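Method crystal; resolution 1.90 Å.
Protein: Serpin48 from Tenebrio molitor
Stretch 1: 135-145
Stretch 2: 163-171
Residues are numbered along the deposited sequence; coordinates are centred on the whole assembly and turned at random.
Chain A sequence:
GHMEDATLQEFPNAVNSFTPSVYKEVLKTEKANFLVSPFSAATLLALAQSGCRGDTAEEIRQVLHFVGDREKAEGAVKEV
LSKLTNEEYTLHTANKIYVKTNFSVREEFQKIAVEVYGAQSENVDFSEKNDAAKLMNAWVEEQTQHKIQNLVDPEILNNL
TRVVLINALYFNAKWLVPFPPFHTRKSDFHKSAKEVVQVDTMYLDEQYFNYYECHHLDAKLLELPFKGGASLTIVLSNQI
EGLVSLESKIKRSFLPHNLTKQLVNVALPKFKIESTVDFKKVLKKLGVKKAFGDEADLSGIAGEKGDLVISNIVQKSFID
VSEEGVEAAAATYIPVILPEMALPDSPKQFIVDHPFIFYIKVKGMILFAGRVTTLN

Stretch 1 135-145: LMNAWVEEQTQ
Stretch 2 (163-171) VVLINALYF

What forms the apolar centre of the contact? Met136 and Val140, one helical turn apart, face Ile166 and Ala168, two residues apart on the strand. Val140 spans Ile166 and Ala168: its CG2 lies 3.7 Å from CG2 of Ile166 and its CG1 lies 3.9 Å from CB of Ala168. Its chi1 is t (160°), and the beta-branch lets one short side chain meet both neighbours. Ile166, with chi1 m (-74°) and chi2 m (-38°), also receives Met136, whose CE comes to 3.2 Å from Ile166 CG1, a tight approach for two carbons. The same Met136 CE lies 3.5 Å from CG1 of Val164, which is in the t rotamer. Chi angles of m, t and p (-65°, 174°, 68°) carry the methionine methyl to both strand residues, a reach suited to its long, flexible, unbranched chain. All five residues are buried.

How do the backbones run so that these side chains meet? Residues 135-142 are helical, continuing a helix that begins earlier in the chain, with phi and psi mostly near -62° and -45°. Residues 163-171 form an extended strand that continues later. The two run in nearly the same direction, their axes at 23° (signed crossing angle -23°) and 9.5 Å apart at closest approach. In register, the CA atoms of Met136 and Ile166 are 8.2 Å apart, those of Val140 and Ala168 7.0 Å, and those of Thr144 and Leu169 7.4 Å. The CA-to-CB bonds of Val164, Ile166, Ala168 and Tyr170 point toward the helical stretch, while those of Leu165, Asn167 and Leu169 point away, the usual alternation of a strand. Met136, Val140 and Thr144 answer at four-residue spacing. The small methyl of Ala168 accompanies the closest of the three CA pairings.

What happens where the helical stretch gives way to a loop? Thr144, at phi/psi -121/31°, remains buried and points its CA-to-CB bond toward the strand. With chi1 p (55°), its OG1 donates a hydrogen bond of 2.7 Å to Val140 O and is also bonded elsewhere in the structure, while CG2 lies 4.5 Å from Ala168 CB. Beyond it, Tyr170 adopts chi1 p (72°) and chi2 91°; its CE2 lies 4.1 Å from Thr144 CB and 4.0 Å from Thr144 O, packing the large ring against the loop residue.

What closes the contact at its polar edge? Tyr170 OH donates a hydrogen bond of 2.9 Å to Gln145 OE1, the one hydrogen bond between the stretches. The amide oxygen lies at the ring's edge, near its plane, where the phenol hydroxyl can reach it. Gln145 is exposed, with a positive phi (42/45°), and its CA-to-CB bond points sideways; chi angles of 16°, -62° and 144° bring its end nearer the strand. The buried tyrosine thus ends in a polar bond at the margin. Together the stretches bury 376 Å², counting both sides.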

ATOM      1  N   LEU A 135       5.685  19.172  12.980  1.00 37.23           N
ATOM      2  CA  LEU A 135       6.749  18.328  13.505  1.00 44.32           C
ATOM      3  C   LEU A 135       6.672  16.947  12.860  1.00 42.16           C
ATOM      4  O   LEU A 135       7.668  16.434  12.348  1.00 41.43           O
ATOM      5  CB  LEU A 135       6.608  18.223  15.030  1.00 40.19           C
ATOM      6  CG  LEU A 135       7.629  17.539  15.947  1.00 47.09           C
ATOM      7  CD1 LEU A 135       7.289  16.067  16.165  1.00 45.38           C
ATOM      8  CD2 LEU A 135       9.054  17.719  15.437  1.00 49.66           C
ATOM      9  N   MET A 136       5.481  16.362  12.889  1.00 40.64           N
ATOM     10  CA  MET A 136       5.261  15.041  12.313  1.00 41.15           C
ATOM     11  C   MET A 136       5.515  15.069  10.809  1.00 42.47           C
ATOM     12  O   MET A 136       6.213  14.214  10.285  1.00 39.97           O
ATOM     13  CB  MET A 136       3.847  14.550  12.623  1.00 39.10           C
ATOM     14  CG  MET A 136       3.609  14.336  14.103  1.00 39.92           C
ATOM     15  SD  MET A 136       1.906  13.935  14.534  1.00 46.87           S
ATOM     16  CE  MET A 136       1.740  12.328  13.813  1.00 51.94           C
ATOM     17  N   ASN A 137       4.979  16.076  10.125  1.00 39.31           N
ATOM     18  CA  ASN A 137       5.174  16.197   8.682  1.00 42.82           C
ATOM     19  C   ASN A 137       6.621  16.415   8.278  1.00 41.29           C
ATOM     20  O   ASN A 137       7.050  15.958   7.223  1.00 38.68           O
ATOM     21  CB  ASN A 137       4.305  17.318   8.106  1.00 39.99           C
ATOM     22  CG  ASN A 137       2.829  17.012   8.216  1.00 42.52           C
ATOM     23  OD1 ASN A 137       2.443  15.860   8.434  1.00 42.63           O
ATOM     24  ND2 ASN A 137       1.994  18.035   8.067  1.00 37.16           N
ATOM     25  N   ALA A 138       7.372  17.133   9.108  1.00 42.93           N
ATOM     26  CA  ALA A 138       8.753  17.448   8.765  1.00 44.54           C
ATOM     27  C   ALA A 138       9.568  16.172   8.875  1.00 41.63           C
ATOM     28  O   ALA A 138      10.468  15.929   8.066  1.00 45.14           O
ATOM     29  CB  ALA A 138       9.315  18.539   9.680  1.00 41.33           C
ATOM     30  N   TRP A 139       9.228  15.359   9.868  1.00 38.21           N
ATOM     31  CA  TRP A 139       9.880  14.077  10.066  1.00 42.40           C
ATOM     32  C   TRP A 139       9.637  13.200   8.842  1.00 42.85           C
ATOM     33  O   TRP A 139      10.572  12.645   8.267  1.00 38.31           O
ATOM     34  CB  TRP A 139       9.374  13.372  11.327  1.00 38.81           C
ATOM     35  CG  TRP A 139      10.086  12.059  11.547  1.00 42.02           C
ATOM     36  CD1 TRP A 139      11.318  11.886  12.107  1.00 37.39           C
ATOM     37  CD2 TRP A 139       9.632  10.752  11.161  1.00 40.60           C
ATOM     38  NE1 TRP A 139      11.653  10.552  12.110  1.00 46.44           N
ATOM     39  CE2 TRP A 139      10.635   9.834  11.539  1.00 43.92           C
ATOM     40  CE3 TRP A 139       8.467  10.267  10.554  1.00 38.96           C
ATOM     41  CZ2 TRP A 139      10.512   8.458  11.324  1.00 42.70           C
ATOM     42  CZ3 TRP A 139       8.346   8.895  10.339  1.00 40.10           C
ATOM     43  CH2 TRP A 139       9.362   8.010  10.725  1.00 40.55           C
ATOM     44  N   VAL A 140       8.372  13.095   8.447  1.00 42.03           N
ATOM     45  CA  VAL A 140       8.000  12.351   7.245  1.00 36.56           C
ATOM     46  C   VAL A 140       8.771  12.831   6.015  1.00 43.36           C
ATOM     47  O   VAL A 140       9.223  12.025   5.204  1.00 39.90           O
ATOM     48  CB  VAL A 140       6.488  12.458   6.964  1.00 34.58           C
ATOM     49  CG1 VAL A 140       6.178  12.115   5.483  1.00 34.75           C
ATOM     50  CG2 VAL A 140       5.706  11.567   7.909  1.00 37.56           C
ATOM     51  N   GLU A 141       8.925  14.144   5.874  1.00 42.33           N
ATOM     52  CA  GLU A 141       9.644  14.675   4.718  1.00 40.42           C
ATOM     53  C   GLU A 141      11.100  14.247   4.748  1.00 43.15           C
ATOM     54  O   GLU A 141      11.605  13.724   3.766  1.00 46.23           O
ATOM     55  CB  GLU A 141       9.540  16.200   4.636  1.00 46.53           C
ATOM     56  CG  GLU A 141       8.165  16.705   4.229  1.00 47.07           C
ATOM     57  CD  GLU A 141       8.176  18.168   3.793  1.00 56.16           C
ATOM     58  OE1 GLU A 141       7.434  18.965   4.404  1.00 60.10           O
ATOM     59  OE2 GLU A 141       8.910  18.525   2.839  1.00 54.60           O
ATOM     60  N   GLU A 142      11.783  14.467   5.871  1.00 41.97           N
ATOM     61  CA  GLU A 142      13.183  14.060   5.970  1.00 45.20           C
ATOM     62  C   GLU A 142      13.360  12.573   5.631  1.00 48.22           C
ATOM     63  O   GLU A 142      14.340  12.184   5.002  1.00 50.22           O
ATOM     64  CB  GLU A 142      13.743  14.343   7.361  1.00 48.48           C
ATOM     65  CG  GLU A 142      14.675  13.252   7.887  1.00 55.21           C
ATOM     66  CD  GLU A 142      14.414  12.892   9.358  1.00 59.51           C
ATOM     67  OE1 GLU A 142      14.291  13.813  10.205  1.00 58.59           O
ATOM     68  OE2 GLU A 142      14.326  11.680   9.665  1.00 60.95           O
ATOM     69  N   GLN A 143      12.403  11.754   6.051  1.00 43.35           N
ATOM     70  CA  GLN A 143      12.500  10.303   5.895  1.00 49.22           C
ATOM     71  C   GLN A 143      12.062   9.800   4.517  1.00 46.75           C
ATOM     72  O   GLN A 143      12.293   8.643   4.177  1.00 47.25           O
ATOM     73  CB  GLN A 143      11.676   9.596   6.975  1.00 45.89           C
ATOM     74  CG  GLN A 143      12.324   9.585   8.339  1.00 50.59           C
ATOM     75  CD  GLN A 143      13.595   8.769   8.346  1.00 57.84           C
ATOM     76  OE1 GLN A 143      13.560   7.540   8.227  1.00 62.94           O
ATOM     77  NE2 GLN A 143      14.732   9.446   8.461  1.00 60.39           N
ATOM     78  N   THR A 144      11.418  10.661   3.737  1.00 47.17           N
ATOM     79  CA  THR A 144      11.012  10.290   2.380  1.00 44.06           C
ATOM     80  C   THR A 144      11.629  11.202   1.330  1.00 47.55           C
ATOM     81  O   THR A 144      11.027  11.429   0.289  1.00 48.16           O
ATOM     82  CB  THR A 144       9.482  10.354   2.192  1.00 43.72           C
ATOM     83  OG1 THR A 144       9.002  11.655   2.559  1.00 44.62           O
ATOM     84  CG2 THR A 144       8.775   9.290   3.015  1.00 39.45           C
ATOM     85  N   GLN A 145      12.830  11.706   1.603  1.00 49.83           N
ATOM     86  CA  GLN A 145      13.503  12.674   0.737  1.00 49.58           C
ATOM     87  C   GLN A 145      12.561  13.753   0.204  1.00 51.20           C
ATOM     88  O   GLN A 145      12.579  14.081  -0.984  1.00 54.65           O
ATOM     89  CB  GLN A 145      14.260  11.991  -0.418  1.00 54.93           C
ATOM     90  CG  GLN A 145      13.888  10.530  -0.692  1.00 56.01           C
ATOM     91  CD  GLN A 145      14.186   9.619   0.483  1.00 56.09           C
ATOM     92  OE1 GLN A 145      13.444   8.672   0.761  1.00 55.54           O
ATOM     93  NE2 GLN A 145      15.273   9.906   1.187  1.00 58.57           N
ATOM     94  N   VAL A 163      -2.903   8.883  20.666  1.00 35.52           N
ATOM     95  CA  VAL A 163      -1.914   8.192  19.828  1.00 36.37           C
ATOM     96  C   VAL A 163      -2.223   8.349  18.348  1.00 34.34           C
ATOM     97  O   VAL A 163      -3.361   8.117  17.904  1.00 34.23           O
ATOM     98  CB  VAL A 163      -1.823   6.685  20.138  1.00 35.35           C
ATOM     99  CG1 VAL A 163      -0.856   5.996  19.160  1.00 33.65           C
ATOM    100  CG2 VAL A 163      -1.385   6.461  21.581  1.00 38.11           C
ATOM    101  N   VAL A 164      -1.203   8.734  17.585  1.00 32.29           N
ATOM    102  CA  VAL A 164      -1.346   8.880  16.152  1.00 34.15           C
ATOM    103  C   VAL A 164      -0.363   7.955  15.453  1.00 33.54           C
ATOM    104  O   VAL A 164       0.837   7.998  15.733  1.00 33.75           O
ATOM    105  CB  VAL A 164      -1.088  10.333  15.706  1.00 37.09           C
ATOM    106  CG1 VAL A 164      -1.129  10.437  14.181  1.00 32.69           C
ATOM    107  CG2 VAL A 164      -2.113  11.259  16.349  1.00 34.06           C
ATOM    108  N   LEU A 165      -0.892   7.112  14.566  1.00 32.95           N
ATOM    109  CA  LEU A 165      -0.081   6.279  13.666  1.00 33.33           C
ATOM    110  C   LEU A 165       0.119   6.996  12.347  1.00 31.51           C
ATOM    111  O   LEU A 165      -0.844   7.329  11.663  1.00 30.06           O
ATOM    112  CB  LEU A 165      -0.764   4.942  13.362  1.00 30.02           C
ATOM    113  CG  LEU A 165      -1.259   3.967  14.435  1.00 35.59           C
ATOM    114  CD1 LEU A 165      -0.907   2.534  14.081  1.00 29.11           C
ATOM    115  CD2 LEU A 165      -0.828   4.318  15.852  1.00 28.97           C
ATOM    116  N   ILE A 166       1.374   7.218  11.991  1.00 30.99           N
ATOM    117  CA  ILE A 166       1.723   7.826  10.717  1.00 30.79           C
ATOM    118  C   ILE A 166       2.372   6.765   9.836  1.00 34.05           C
ATOM    119  O   ILE A 166       3.222   6.014  10.313  1.00 32.74           O
ATOM    120  CB  ILE A 166       2.753   8.933  10.921  1.00 35.01           C
ATOM    121  CG1 ILE A 166       2.084  10.150  11.549  1.00 39.29           C
ATOM    122  CG2 ILE A 166       3.385   9.296   9.608  1.00 37.97           C
ATOM    123  CD1 ILE A 166       0.695  10.400  11.027  1.00 35.62           C
ATOM    124  N   ASN A 167       1.977   6.715   8.567  1.00 29.70           N
ATOM    125  CA  ASN A 167       2.431   5.660   7.634  1.00 33.00           C
ATOM    126  C   ASN A 167       2.599   6.188   6.214  1.00 32.34           C
ATOM    127  O   ASN A 167       1.662   6.180   5.437  1.00 31.18           O
ATOM    128  CB  ASN A 167       1.408   4.525   7.640  1.00 32.47           C
ATOM    129  CG  ASN A 167       1.792   3.353   6.749  1.00 33.19           C
ATOM    130  OD1 ASN A 167       2.945   3.189   6.354  1.00 34.07           O
ATOM    131  ND2 ASN A 167       0.815   2.507   6.470  1.00 26.69           N
ATOM    132  N   ALA A 168       3.797   6.657   5.892  1.00 33.37           N
ATOM    133  CA  ALA A 168       4.080   7.236   4.594  1.00 30.35           C
ATOM    134  C   ALA A 168       5.013   6.302   3.856  1.00 35.13           C
ATOM    135  O   ALA A 168       5.971   5.797   4.440  1.00 34.41           O
ATOM    136  CB  ALA A 168       4.735   8.565   4.743  1.00 32.57           C
ATOM    137  N   LEU A 169       4.744   6.078   2.577  1.00 31.35           N
ATOM    138  CA  LEU A 169       5.618   5.222   1.774  1.00 36.07           C
ATOM    139  C   LEU A 169       5.488   5.423   0.278  1.00 35.69           C
ATOM    140  O   LEU A 169       4.556   6.053  -0.216  1.00 33.63           O
ATOM    141  CB  LEU A 169       5.448   3.718   2.094  1.00 33.65           C
ATOM    142  CG  LEU A 169       4.106   2.985   2.288  1.00 35.92           C
ATOM    143  CD1 LEU A 169       2.880   3.729   1.844  1.00 37.25           C
ATOM    144  CD2 LEU A 169       4.097   1.534   1.731  1.00 27.92           C
ATOM    145  N   TYR A 170       6.454   4.854  -0.428  1.00 37.72           N
ATOM    146  CA  TYR A 170       6.469   4.847  -1.874  1.00 33.86           C
ATOM    147  C   TYR A 170       7.520   3.833  -2.288  1.00 37.79           C
ATOM    148  O   TYR A 170       8.421   3.506  -1.511  1.00 34.92           O
ATOM    149  CB  TYR A 170       6.783   6.236  -2.436  1.00 38.29           C
ATOM    150  CG  TYR A 170       8.215   6.683  -2.253  1.00 42.52           C
ATOM    151  CD1 TYR A 170       9.170   6.428  -3.229  1.00 41.89           C
ATOM    152  CD2 TYR A 170       8.612   7.372  -1.108  1.00 41.61           C
ATOM    153  CE1 TYR A 170      10.483   6.842  -3.073  1.00 43.22           C
ATOM    154  CE2 TYR A 170       9.927   7.788  -0.939  1.00 43.36           C
ATOM    155  CZ  TYR A 170      10.858   7.520  -1.930  1.00 47.60           C
ATOM    156  OH  TYR A 170      12.165   7.924  -1.777  1.00 49.55           O
ATOM    157  N   PHE A 171       7.389   3.339  -3.513  1.00 39.24           N
ATOM    158  CA  PHE A 171       8.185   2.229  -4.014  1.00 41.81           C
ATOM    159  C   PHE A 171       9.041   2.710  -5.175  1.00 45.13           C
ATOM    160  O   PHE A 171       8.624   3.570  -5.948  1.00 41.77           O
ATOM    161  CB  PHE A 171       7.252   1.129  -4.518  1.00 41.64           C
ATOM    162  CG  PHE A 171       7.942  -0.172  -4.817  1.00 43.23           C
ATOM    163  CD1 PHE A 171       8.620  -0.855  -3.822  1.00 45.23           C
ATOM    164  CD2 PHE A 171       7.901  -0.723  -6.094  1.00 40.74           C
ATOM    165  CE1 PHE A 171       9.249  -2.072  -4.094  1.00 50.41           C
ATOM    166  CE2 PHE A 171       8.526  -1.936  -6.368  1.00 43.77           C
ATOM    167  CZ  PHE A 171       9.195  -2.614  -5.364  1.00 41.06           C
TER